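Local coordinates for methyltransferase domain-containing protein (Serratia marcescens, PDB 7CLU), which transfers a methyl group from S-adenosyl-L-methionine to a substrate oxygen in the prodigiosin synthetic pathway, working as an O-methyltransferase, at the interface of chains A and B. Residues are numbered along the deposited sequence; one frame, centred on the assembly and turned at random. Chains: chain A/B, Methyltransferase domain-containing protein.

Contact 1: the interface of chains A and B. Residues chain A 27, 49-50, 53-54, 57; chain B 113-116, 296.
The hydroxyl OG of A:Ser53 meets the backbone of chain B near the end of a short helix, donating a hydrogen bond of 2.7 Å to the carbonyl oxygen O of B:Val114. The donor lies in the carbonyl plane on a lone pair, with a C=O...OG angle of 124°. Serine suits the spot because its small side chain lets two helices come close while still offering a hydroxyl; OG stands between its own backbone N and carbonyl carbon (chi1 58°), which points it at the B:Val114 carbonyl. The same OG touches water 1 at 3.0 Å, and this water also lies 3.1 Å from the carbonyl O of B:Ala113, so the hydroxyl is tied to carbonyls of chain B both directly and through solvent.

Beside this polar point, B:Val114 has more surface hidden by chain A than any other residue of the patch, 90 Å². With CG1 anti to its backbone N (chi1 179°), it sends that methyl toward CD1 of A:Leu27, 3.9 Å away. The other leucine branch, CD2, packs 3.5 Å from NH2 of the B:Arg115 guanidinium, the two side chains running past each other in opposite directions. Bends at chi2 and chi3 carry this guanidinium past A:Cys49 as well, with NH1 of B:Arg115 3.9 Å from the sulfur SG; SG also lies 3.6 Å from the backbone CA of B:Arg115. The compact ring of A:Pro50 lies against the backbone of B:Arg115 and B:Asn116. A:Thr54 OG1 turns back to the backbone carbonyl O of A:Pro50, 2.8 Å away, which steadies the start of helix 51-63.

In the fold, chain A supplies helix 51-63 of its dimerisation domain and the loops before it and at A:Leu27; chain B supplies helix 110-115, with B:Leu296 from helix 286-298 at the margin.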
ATOM      1  N   LEU A  27       1.424  11.284 -13.113  1.00 35.08           N
ATOM      2  CA  LEU A  27       0.958  12.541 -13.692  1.00 38.19           C
ATOM      3  C   LEU A  27       2.047  13.605 -13.742  1.00 38.75           C
ATOM      4  O   LEU A  27       1.820  14.666 -14.331  1.00 44.92           O
ATOM      5  CB  LEU A  27      -0.247  13.066 -12.902  1.00 35.09           C
ATOM      6  CG  LEU A  27      -1.571  12.317 -13.079  1.00 39.26           C
ATOM      7  CD1 LEU A  27      -2.569  12.642 -11.973  1.00 33.48           C
ATOM      8  CD2 LEU A  27      -2.182  12.633 -14.433  1.00 42.36           C
ATOM      9  N   CYS A  49      -6.045  18.150 -16.697  1.00 41.15           N
ATOM     10  CA  CYS A  49      -6.948  17.341 -15.890  1.00 37.31           C
ATOM     11  C   CYS A  49      -8.105  18.173 -15.352  1.00 38.45           C
ATOM     12  O   CYS A  49      -7.950  19.378 -15.130  1.00 37.46           O
ATOM     13  CB  CYS A  49      -6.197  16.726 -14.705  1.00 40.32           C
ATOM     14  SG  CYS A  49      -5.214  15.277 -15.113  1.00 41.17           S
ATOM     15  N   PRO A  50      -9.267  17.552 -15.117  1.00 37.30           N
ATOM     16  CA  PRO A  50     -10.357  18.254 -14.426  1.00 36.36           C
ATOM     17  C   PRO A  50      -9.873  18.929 -13.149  1.00 38.37           C
ATOM     18  O   PRO A  50      -9.015  18.407 -12.432  1.00 30.87           O
ATOM     19  CB  PRO A  50     -11.356  17.137 -14.116  1.00 36.97           C
ATOM     20  CG  PRO A  50     -11.081  16.098 -15.116  1.00 41.57           C
ATOM     21  CD  PRO A  50      -9.623  16.165 -15.447  1.00 33.80           C
ATOM     22  N   SER A  53     -11.040  16.752  -9.626  1.00 25.69           N
ATOM     23  CA  SER A  53     -10.288  15.561  -9.248  1.00 30.80           C
ATOM     24  C   SER A  53      -8.827  15.886  -8.970  1.00 23.47           C
ATOM     25  O   SER A  53      -8.234  15.310  -8.052  1.00 24.69           O
ATOM     26  CB  SER A  53     -10.401  14.495 -10.334  1.00 25.20           C
ATOM     27  OG  SER A  53      -9.935  14.981 -11.583  1.00 30.65           O
ATOM     28  N   THR A  54      -8.218  16.771  -9.772  1.00 23.83           N
ATOM     29  CA  THR A  54      -6.870  17.238  -9.445  1.00 28.30           C
ATOM     30  C   THR A  54      -6.825  17.809  -8.036  1.00 24.58           C
ATOM     31  O   THR A  54      -5.889  17.524  -7.276  1.00 23.41           O
ATOM     32  CB  THR A  54      -6.377  18.285 -10.447  1.00 31.96           C
ATOM     33  OG1 THR A  54      -6.380  17.733 -11.767  1.00 34.43           O
ATOM     34  CG2 THR A  54      -4.931  18.741 -10.093  1.00 28.68           C
ATOM     35  N   LEU A  57      -6.714  15.035  -5.474  1.00 20.89           N
ATOM     36  CA  LEU A  57      -5.371  14.485  -5.339  1.00 23.35           C
ATOM     37  C   LEU A  57      -4.464  15.443  -4.569  1.00 20.05           C
ATOM     38  O   LEU A  57      -3.698  15.016  -3.700  1.00 21.73           O
ATOM     39  CB  LEU A  57      -4.801  14.185  -6.724  1.00 23.12           C
ATOM     40  CG  LEU A  57      -3.409  13.574  -6.728  1.00 24.59           C
ATOM     41  CD1 LEU A  57      -3.347  12.338  -5.834  1.00 24.95           C
ATOM     42  CD2 LEU A  57      -3.009  13.256  -8.170  1.00 23.52           C
TER
ATOM     43  N   ALA B 113      -8.723   7.949 -13.244  1.00 32.69           N
ATOM     44  CA  ALA B 113      -9.916   8.611 -12.736  1.00 32.92           C
ATOM     45  C   ALA B 113      -9.661  10.082 -12.415  1.00 29.66           C
ATOM     46  O   ALA B 113     -10.569  10.899 -12.575  1.00 39.04           O
ATOM     47  CB  ALA B 113     -10.449   7.862 -11.515  1.00 31.80           C
ATOM     48  N   VAL B 114      -8.447  10.442 -11.983  1.00 31.35           N
ATOM     49  CA  VAL B 114      -8.080  11.857 -11.857  1.00 33.45           C
ATOM     50  C   VAL B 114      -8.070  12.513 -13.228  1.00 37.31           C
ATOM     51  O   VAL B 114      -8.544  13.644 -13.405  1.00 36.44           O
ATOM     52  CB  VAL B 114      -6.710  12.007 -11.164  1.00 28.21           C
ATOM     53  CG1 VAL B 114      -6.305  13.482 -11.049  1.00 28.56           C
ATOM     54  CG2 VAL B 114      -6.712  11.345  -9.811  1.00 27.29           C
ATOM     55  N   ARG B 115      -7.551  11.799 -14.226  1.00 36.29           N
ATOM     56  CA  ARG B 115      -7.354  12.391 -15.541  1.00 41.84           C
ATOM     57  C   ARG B 115      -8.668  12.562 -16.296  1.00 38.73           C
ATOM     58  O   ARG B 115      -8.814  13.515 -17.063  1.00 39.50           O
ATOM     59  CB  ARG B 115      -6.364  11.534 -16.331  1.00 42.51           C
ATOM     60  CG  ARG B 115      -6.529  11.581 -17.834  1.00 49.64           C
ATOM     61  CD  ARG B 115      -5.167  11.630 -18.518  1.00 53.43           C
ATOM     62  NE  ARG B 115      -4.618  12.985 -18.519  1.00 52.76           N
ATOM     63  CZ  ARG B 115      -3.356  13.269 -18.222  1.00 55.85           C
ATOM     64  NH1 ARG B 115      -2.931  14.525 -18.247  1.00 53.27           N
ATOM     65  NH2 ARG B 115      -2.516  12.291 -17.905  1.00 56.02           N
ATOM     66  N   ASN B 116      -9.633  11.675 -16.092  1.00 41.11           N
ATOM     67  CA  ASN B 116     -10.890  11.773 -16.826  1.00 45.36           C
ATOM     68  C   ASN B 116     -11.808  12.831 -16.229  1.00 43.67           C
ATOM     69  O   ASN B 116     -12.900  12.508 -15.760  1.00 47.78           O
ATOM     70  CB  ASN B 116     -11.614  10.425 -16.851  1.00 48.99           C
ATOM     71  CG  ASN B 116     -11.018   9.456 -17.857  1.00 50.82           C
ATOM     72  OD1 ASN B 116     -11.189   8.242 -17.741  1.00 52.58           O
ATOM     73  ND2 ASN B 116     -10.310   9.989 -18.848  1.00 52.18           N
ATOM     74  N   LEU B 296     -13.908   9.410  -5.435  1.00 21.59           N
ATOM     75  CA  LEU B 296     -13.618   9.641  -6.850  1.00 26.81           C
ATOM     76  C   LEU B 296     -13.663   8.338  -7.655  1.00 26.56           C
ATOM     77  O   LEU B 296     -14.309   8.273  -8.703  1.00 25.32           O
ATOM     78  CB  LEU B 296     -12.253  10.311  -7.015  1.00 25.50           C
ATOM     79  CG  LEU B 296     -11.734  10.423  -8.455  1.00 26.01           C
ATOM     80  CD1 LEU B 296     -12.722  11.223  -9.322  1.00 29.20           C
ATOM     81  CD2 LEU B 296     -10.351  11.063  -8.505  1.00 25.62           C
TER
HETATM   82  O   HOH W   1     -12.111  13.498 -13.115  1.00 36.84           O

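Contact 2: the interface of chains A and B. Residues chain A 90, 92, 95, 151-152; chain B 5-6, 8-9, 12.
B:Lys5 reaches across to chain A and donates a hydrogen bond of 2.8 Å from its ammonium NZ to the backbone carbonyl O of A:Gln90. The donor is tilted 35° from the carbonyl plane, and the C=O...NZ angle is 119°. Bends at chi3 and chi4 (86°) turn the tip of the long chain toward this carbonyl. NZ of A:Lys151 lies 4.1 Å from NZ of B:Lys5; two like charges so near would be expected to repel, a cost that the carbonyl may partly offset.

Lysine also serves here through its aliphatic stem. Its CE sits over one face of the A:Phe152 ring, offset toward the rim, as a CH-pi contact whose exact closeness is doubtful; the hydrogens on CE, next to an amine that is probably charged, would be polarised toward the ring. The amide of A:Gln90 flanks the stem, the two side chains crossing at about a right angle. At the edge of the ring, in its plane, lies NE2 of B:Gln6, 3.6 Å from CE2 of A:Phe152.

The remaining contacts are apolar. CG2 of B:Val9 touches CZ of A:Phe152 at 3.5 Å. A:Leu92 spreads its two branches over the helix: CD1 meets CB of B:Ala8 at 3.6 Å, a small residue that allows close approach, while CD2 turns toward B:Lys5 and B:Val9. Flexible B:Met12, bent at chi3, places its methyl CE 3.8 Å from CG of A:Leu95.

Within the fold, one side of the N-terminal helix 5-12 of chain B packs against the loop holding A:Gln90 and A:Leu92, the start of helix 93-107 and the C-terminal end of helix 139-152 in the methyltransferase domain.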
ATOM      1  N   GLN A  90      17.320  11.469  -8.024  1.00 41.18           N
ATOM      2  CA  GLN A  90      16.686  10.544  -7.093  1.00 44.63           C
ATOM      3  C   GLN A  90      15.183  10.385  -7.349  1.00 36.27           C
ATOM      4  O   GLN A  90      14.465   9.851  -6.497  1.00 35.01           O
ATOM      5  CB  GLN A  90      16.956  10.996  -5.656  1.00 43.61           C
ATOM      6  CG  GLN A  90      18.392  10.731  -5.196  1.00 52.74           C
ATOM      7  CD  GLN A  90      18.473   9.740  -4.042  1.00 57.59           C
ATOM      8  OE1 GLN A  90      18.444  10.130  -2.866  1.00 56.92           O
ATOM      9  NE2 GLN A  90      18.570   8.451  -4.369  1.00 57.25           N
ATOM     10  N   LEU A  92      11.574   9.265  -8.113  1.00 35.45           N
ATOM     11  CA  LEU A  92      10.966   7.987  -7.764  1.00 30.67           C
ATOM     12  C   LEU A  92      10.061   7.438  -8.862  1.00 30.84           C
ATOM     13  O   LEU A  92       9.433   6.394  -8.662  1.00 26.25           O
ATOM     14  CB  LEU A  92      10.192   8.132  -6.444  1.00 24.50           C
ATOM     15  CG  LEU A  92      11.077   8.208  -5.201  1.00 32.22           C
ATOM     16  CD1 LEU A  92      10.286   8.345  -3.902  1.00 27.73           C
ATOM     17  CD2 LEU A  92      12.024   7.012  -5.145  1.00 35.91           C
ATOM     18  N   LEU A  95      10.034   3.611  -9.780  1.00 31.22           N
ATOM     19  CA  LEU A  95       9.356   2.743  -8.822  1.00 28.50           C
ATOM     20  C   LEU A  95       7.846   2.873  -8.946  1.00 26.79           C
ATOM     21  O   LEU A  95       7.120   1.870  -8.924  1.00 24.86           O
ATOM     22  CB  LEU A  95       9.812   3.060  -7.404  1.00 28.49           C
ATOM     23  CG  LEU A  95       9.225   2.246  -6.240  1.00 29.16           C
ATOM     24  CD1 LEU A  95       9.468   0.759  -6.458  1.00 26.47           C
ATOM     25  CD2 LEU A  95       9.834   2.706  -4.905  1.00 32.10           C
ATOM     26  N   LYS A 151      20.849   3.945  -7.611  1.00 40.36           N
ATOM     27  CA  LYS A 151      20.677   5.109  -6.754  1.00 42.37           C
ATOM     28  C   LYS A 151      20.540   4.705  -5.293  1.00 42.40           C
ATOM     29  O   LYS A 151      21.213   5.263  -4.417  1.00 49.52           O
ATOM     30  CB  LYS A 151      19.444   5.903  -7.192  1.00 45.19           C
ATOM     31  CG  LYS A 151      19.649   6.737  -8.441  1.00 47.64           C
ATOM     32  CD  LYS A 151      18.380   6.814  -9.283  1.00 40.98           C
ATOM     33  CE  LYS A 151      17.112   6.899  -8.432  1.00 42.47           C
ATOM     34  NZ  LYS A 151      15.992   7.553  -9.170  1.00 32.14           N
ATOM     35  N   PHE A 152      19.663   3.742  -5.007  1.00 33.90           N
ATOM     36  CA  PHE A 152      19.437   3.326  -3.629  1.00 36.41           C
ATOM     37  C   PHE A 152      20.638   2.639  -3.019  1.00 36.75           C
ATOM     38  O   PHE A 152      20.741   2.583  -1.793  1.00 37.46           O
ATOM     39  CB  PHE A 152      18.252   2.365  -3.540  1.00 39.64           C
ATOM     40  CG  PHE A 152      16.944   3.045  -3.543  1.00 42.03           C
ATOM     41  CD1 PHE A 152      16.350   3.396  -4.735  1.00 44.70           C
ATOM     42  CD2 PHE A 152      16.315   3.372  -2.352  1.00 44.48           C
ATOM     43  CE1 PHE A 152      15.142   4.048  -4.745  1.00 46.61           C
ATOM     44  CE2 PHE A 152      15.104   4.027  -2.356  1.00 47.68           C
ATOM     45  CZ  PHE A 152      14.507   4.348  -3.556  1.00 47.61           C
TER
ATOM     46  N   LYS B   5      13.238  10.526   0.950  1.00 37.17           N
ATOM     47  CA  LYS B   5      13.073   9.491  -0.067  1.00 38.45           C
ATOM     48  C   LYS B   5      12.524   8.201   0.520  1.00 34.17           C
ATOM     49  O   LYS B   5      11.648   7.563  -0.075  1.00 36.11           O
ATOM     50  CB  LYS B   5      14.418   9.221  -0.740  1.00 36.73           C
ATOM     51  CG  LYS B   5      14.335   8.852  -2.202  1.00 40.65           C
ATOM     52  CD  LYS B   5      15.710   8.450  -2.702  1.00 42.52           C
ATOM     53  CE  LYS B   5      15.679   7.277  -3.663  1.00 50.21           C
ATOM     54  NZ  LYS B   5      15.440   7.569  -5.125  1.00 40.78           N
ATOM     55  N   GLN B   6      13.043   7.786   1.676  1.00 37.01           N
ATOM     56  CA  GLN B   6      12.648   6.501   2.231  1.00 36.48           C
ATOM     57  C   GLN B   6      11.216   6.541   2.740  1.00 37.18           C
ATOM     58  O   GLN B   6      10.492   5.546   2.620  1.00 30.44           O
ATOM     59  CB  GLN B   6      13.615   6.071   3.336  1.00 41.13           C
ATOM     60  CG  GLN B   6      13.786   4.545   3.481  1.00 42.23           C
ATOM     61  CD  GLN B   6      13.822   3.790   2.141  1.00 41.39           C
ATOM     62  OE1 GLN B   6      13.110   2.794   1.949  1.00 43.56           O
ATOM     63  NE2 GLN B   6      14.662   4.251   1.221  1.00 42.57           N
ATOM     64  N   ALA B   8       8.835   8.247   1.348  1.00 28.15           N
ATOM     65  CA  ALA B   8       7.984   8.110   0.179  1.00 27.20           C
ATOM     66  C   ALA B   8       8.018   6.678  -0.339  1.00 26.42           C
ATOM     67  O   ALA B   8       6.972   6.108  -0.657  1.00 23.52           O
ATOM     68  CB  ALA B   8       8.407   9.113  -0.893  1.00 24.81           C
ATOM     69  N   VAL B   9       9.204   6.062  -0.378  1.00 28.61           N
ATOM     70  CA  VAL B   9       9.291   4.662  -0.803  1.00 26.75           C
ATOM     71  C   VAL B   9       8.421   3.781   0.082  1.00 25.71           C
ATOM     72  O   VAL B   9       7.608   2.998  -0.414  1.00 26.06           O
ATOM     73  CB  VAL B   9      10.752   4.179  -0.812  1.00 27.66           C
ATOM     74  CG1 VAL B   9      10.819   2.658  -1.034  1.00 26.68           C
ATOM     75  CG2 VAL B   9      11.506   4.896  -1.890  1.00 33.91           C
ATOM     76  N   MET B  12       4.794   4.368  -0.737  1.00 20.20           N
ATOM     77  CA  MET B  12       4.480   3.864  -2.067  1.00 22.70           C
ATOM     78  C   MET B  12       4.320   2.349  -2.071  1.00 23.26           C
ATOM     79  O   MET B  12       3.628   1.807  -2.941  1.00 22.14           O
ATOM     80  CB  MET B  12       5.573   4.270  -3.066  1.00 19.52           C
ATOM     81  CG  MET B  12       5.545   5.745  -3.510  1.00 22.15           C
ATOM     82  SD  MET B  12       7.128   6.192  -4.267  0.98 24.70           S
ATOM     83  CE  MET B  12       6.986   5.253  -5.805  1.00 21.02           C
TER

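Contact 1 and contact 2 share no residue or secondary-structure element, and the centres of their C-alpha atoms are about 23 Å apart. Both belong to one two-fold interface, so each has a twin with the chains exchanged. In contact 1 chain A offers its dimerisation domain; in contact 2 chain B offers the start of its own, so the two copies embrace reciprocally, as suits a protein that dimerises. The centre of contact 2 is about 16 Å from A:His247, the predicted proton acceptor, nearer than that of contact 1 (about 35 Å); the structure alone does not show that the helix influences catalysis.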